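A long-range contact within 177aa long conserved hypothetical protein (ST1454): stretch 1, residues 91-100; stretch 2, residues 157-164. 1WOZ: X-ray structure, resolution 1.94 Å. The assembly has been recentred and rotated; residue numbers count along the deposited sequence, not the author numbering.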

# COMPACT_ATOMS: atom_id res chain seq x y z
N GLU A 91 -16.62 -19.05 -11.37
CA GLU A 91 -16.27 -19.02 -12.80
C GLU A 91 -14.76 -18.91 -13.08
O GLU A 91 -14.23 -19.56 -13.99
CB GLU A 91 -17.00 -17.88 -13.52
CG GLU A 91 -18.50 -18.10 -13.66
CD GLU A 91 -18.80 -19.43 -14.31
OE1 GLU A 91 -19.29 -20.34 -13.60
OE2 GLU A 91 -18.50 -19.56 -15.52
N TYR A 92 -14.07 -18.06 -12.32
CA TYR A 92 -12.63 -17.92 -12.51
C TYR A 92 -11.90 -19.21 -12.12
O TYR A 92 -10.96 -19.66 -12.78
CB TYR A 92 -12.11 -16.74 -11.68
CG TYR A 92 -12.46 -15.43 -12.32
CD1 TYR A 92 -11.91 -15.07 -13.55
CD2 TYR A 92 -13.38 -14.56 -11.73
CE1 TYR A 92 -12.24 -13.90 -14.18
CE2 TYR A 92 -13.74 -13.36 -12.36
CZ TYR A 92 -13.16 -13.05 -13.59
OH TYR A 92 -13.48 -11.88 -14.24
N ARG A 93 -12.35 -19.82 -11.03
CA ARG A 93 -11.74 -21.05 -10.57
C ARG A 93 -11.99 -22.17 -11.59
O ARG A 93 -11.15 -23.06 -11.75
CB ARG A 93 -12.31 -21.42 -9.20
CG ARG A 93 -12.05 -22.86 -8.80
CD ARG A 93 -10.56 -23.18 -8.54
NE ARG A 93 -10.45 -24.56 -8.08
CZ ARG A 93 -10.79 -25.62 -8.82
NH1 ARG A 93 -11.23 -25.46 -10.07
NH2 ARG A 93 -10.75 -26.84 -8.30
N LYS A 94 -13.13 -22.13 -12.28
CA LYS A 94 -13.39 -23.15 -13.31
C LYS A 94 -12.33 -23.01 -14.39
O LYS A 94 -11.87 -24.02 -14.95
CB LYS A 94 -14.78 -22.99 -13.95
CG LYS A 94 -15.94 -23.52 -13.11
CD LYS A 94 -17.29 -23.26 -13.82
CE LYS A 94 -18.41 -24.17 -13.30
NZ LYS A 94 -18.42 -24.28 -11.81
N GLU A 95 -11.92 -21.78 -14.69
CA GLU A 95 -10.91 -21.58 -15.73
C GLU A 95 -9.51 -21.94 -15.26
O GLU A 95 -8.75 -22.54 -16.01
CB GLU A 95 -10.89 -20.12 -16.22
CG GLU A 95 -9.95 -19.89 -17.43
CD GLU A 95 -9.92 -18.45 -17.91
OE1 GLU A 95 -10.91 -17.70 -17.73
OE2 GLU A 95 -8.89 -18.06 -18.49
N SER A 96 -9.15 -21.57 -14.03
CA SER A 96 -7.80 -21.86 -13.56
C SER A 96 -7.62 -23.31 -13.18
O SER A 96 -6.51 -23.84 -13.24
CB SER A 96 -7.44 -20.98 -12.34
OG SER A 96 -8.20 -21.36 -11.21
N GLY A 97 -8.71 -23.97 -12.79
CA GLY A 97 -8.56 -25.34 -12.35
C GLY A 97 -8.08 -25.32 -10.90
O GLY A 97 -7.88 -24.24 -10.32
N PRO A 98 -7.86 -26.50 -10.30
CA PRO A 98 -7.40 -26.56 -8.90
C PRO A 98 -5.98 -26.06 -8.68
O PRO A 98 -5.10 -26.21 -9.53
CB PRO A 98 -7.54 -28.05 -8.55
CG PRO A 98 -7.22 -28.73 -9.88
CD PRO A 98 -8.02 -27.85 -10.87
N VAL A 99 -5.75 -25.47 -7.52
CA VAL A 99 -4.42 -24.98 -7.18
C VAL A 99 -4.05 -25.44 -5.77
O VAL A 99 -4.91 -25.49 -4.88
CB VAL A 99 -4.35 -23.41 -7.24
CG1 VAL A 99 -5.20 -22.78 -6.09
CG2 VAL A 99 -2.91 -22.94 -7.14
N LYS A 100 -2.79 -25.83 -5.58
CA LYS A 100 -2.29 -26.24 -4.27
C LYS A 100 -2.19 -24.99 -3.40
O LYS A 100 -1.93 -23.88 -3.90
CB LYS A 100 -0.88 -26.81 -4.40
CG LYS A 100 -0.78 -28.18 -5.07
CD LYS A 100 0.70 -28.55 -5.21
CE LYS A 100 0.93 -30.05 -5.23
NZ LYS A 100 0.20 -30.66 -6.35
N ALA A 157 -6.35 -13.74 -9.66
CA ALA A 157 -4.89 -13.79 -9.77
C ALA A 157 -4.43 -15.14 -10.35
O ALA A 157 -3.47 -15.20 -11.11
CB ALA A 157 -4.23 -13.53 -8.39
N LEU A 158 -5.13 -16.22 -9.99
CA LEU A 158 -4.80 -17.55 -10.53
C LEU A 158 -5.03 -17.56 -12.05
O LEU A 158 -4.21 -18.09 -12.81
CB LEU A 158 -5.71 -18.63 -9.91
CG LEU A 158 -5.69 -18.79 -8.39
CD1 LEU A 158 -6.66 -19.90 -7.99
CD2 LEU A 158 -4.25 -19.10 -7.92
N VAL A 159 -6.16 -17.00 -12.48
CA VAL A 159 -6.48 -16.96 -13.89
C VAL A 159 -5.51 -16.04 -14.63
O VAL A 159 -5.09 -16.35 -15.77
CB VAL A 159 -7.95 -16.53 -14.14
CG1 VAL A 159 -8.18 -16.26 -15.63
CG2 VAL A 159 -8.91 -17.67 -13.67
N ALA A 160 -5.12 -14.92 -14.00
CA ALA A 160 -4.16 -14.00 -14.62
C ALA A 160 -2.85 -14.72 -14.95
O ALA A 160 -2.29 -14.55 -16.05
CB ALA A 160 -3.86 -12.82 -13.68
N ASN A 161 -2.33 -15.49 -14.00
CA ASN A 161 -1.09 -16.23 -14.26
C ASN A 161 -1.28 -17.27 -15.36
O ASN A 161 -0.45 -17.41 -16.23
CB ASN A 161 -0.53 -16.89 -12.98
CG ASN A 161 0.27 -15.92 -12.15
OD1 ASN A 161 0.81 -14.94 -12.68
ND2 ASN A 161 0.36 -16.16 -10.84
N LYS A 162 -2.38 -18.01 -15.31
CA LYS A 162 -2.64 -18.99 -16.36
C LYS A 162 -2.66 -18.32 -17.73
O LYS A 162 -2.04 -18.81 -18.69
CB LYS A 162 -3.99 -19.68 -16.14
CG LYS A 162 -4.35 -20.70 -17.22
CD LYS A 162 -5.67 -21.38 -16.85
CE LYS A 162 -6.16 -22.30 -17.97
NZ LYS A 162 -5.31 -23.51 -18.07
N ARG A 163 -3.37 -17.20 -17.85
CA ARG A 163 -3.44 -16.50 -19.12
C ARG A 163 -2.08 -15.96 -19.55
O ARG A 163 -1.86 -15.69 -20.73
CB ARG A 163 -4.46 -15.35 -19.07
CG ARG A 163 -5.90 -15.85 -18.92
CD ARG A 163 -6.92 -14.69 -18.90
NE ARG A 163 -8.28 -15.17 -18.65
CZ ARG A 163 -9.33 -14.38 -18.48
NH1 ARG A 163 -9.19 -13.06 -18.56
NH2 ARG A 163 -10.53 -14.90 -18.22
N ARG A 164 -1.17 -15.79 -18.58
CA ARG A 164 0.16 -15.29 -18.88
C ARG A 164 1.22 -16.41 -18.95
O ARG A 164 2.42 -16.13 -19.04
CB ARG A 164 0.60 -14.27 -17.81
CG ARG A 164 -0.05 -12.91 -17.94
CD ARG A 164 0.37 -12.26 -19.25
NE ARG A 164 -0.02 -10.85 -19.32
CZ ARG A 164 -0.50 -10.26 -20.41
NH1 ARG A 164 -0.65 -10.96 -21.53
NH2 ARG A 164 -0.82 -8.97 -20.40

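The ends of two helices, whose axes approach to 8.7 Å at 35°, pack here around Val159, with a paired salt bridge beside it. The polar link joins Glu95 to Arg163. Arg163 NH2 donates to Glu95 OE1 at 2.9 Å and Arg163 NE to Glu95 OE2 at 3.0 Å, both nearly linear, so the carboxylate meets the guanidinium at its edge and each carboxylate oxygen accepts one hydrogen bond. Glu95 suits this place because its CA-to-CB bond points toward the second helix and chi1 and chi2, both t, hold the chain extended, so the carboxylate reaches Arg163; Arg163 leaves its backbone sideways, and its long chain brings the charged end across. Arg163 NH1 and NH2 also find hydrogen bonds elsewhere in the structure.

The Val159 side chain has no polar atom, so it needs no hydrogen-bonding partner. Val159 CG2 lies 3.9 Å from Tyr92 CB and 3.0 Å from Tyr92 O, a carbonyl that already accepts the helical hydrogen bond from Ser96 N (2.9 Å). Tyr92 OH is satisfied elsewhere. At Ser96 the helices come close, its CA 5.1 Å from Val159 CA, and a small side chain fits: Ser96 CB rests 3.8 Å from Leu158 CB, while Ser96 OG donates to Gly97 O at 3.0 Å. Gly97, with positive phi, ends the helix where a CB would strike the preceding carbonyl. Beyond the turn, buried Val99 CG1 meets Leu158 CD1 at 3.7 Å.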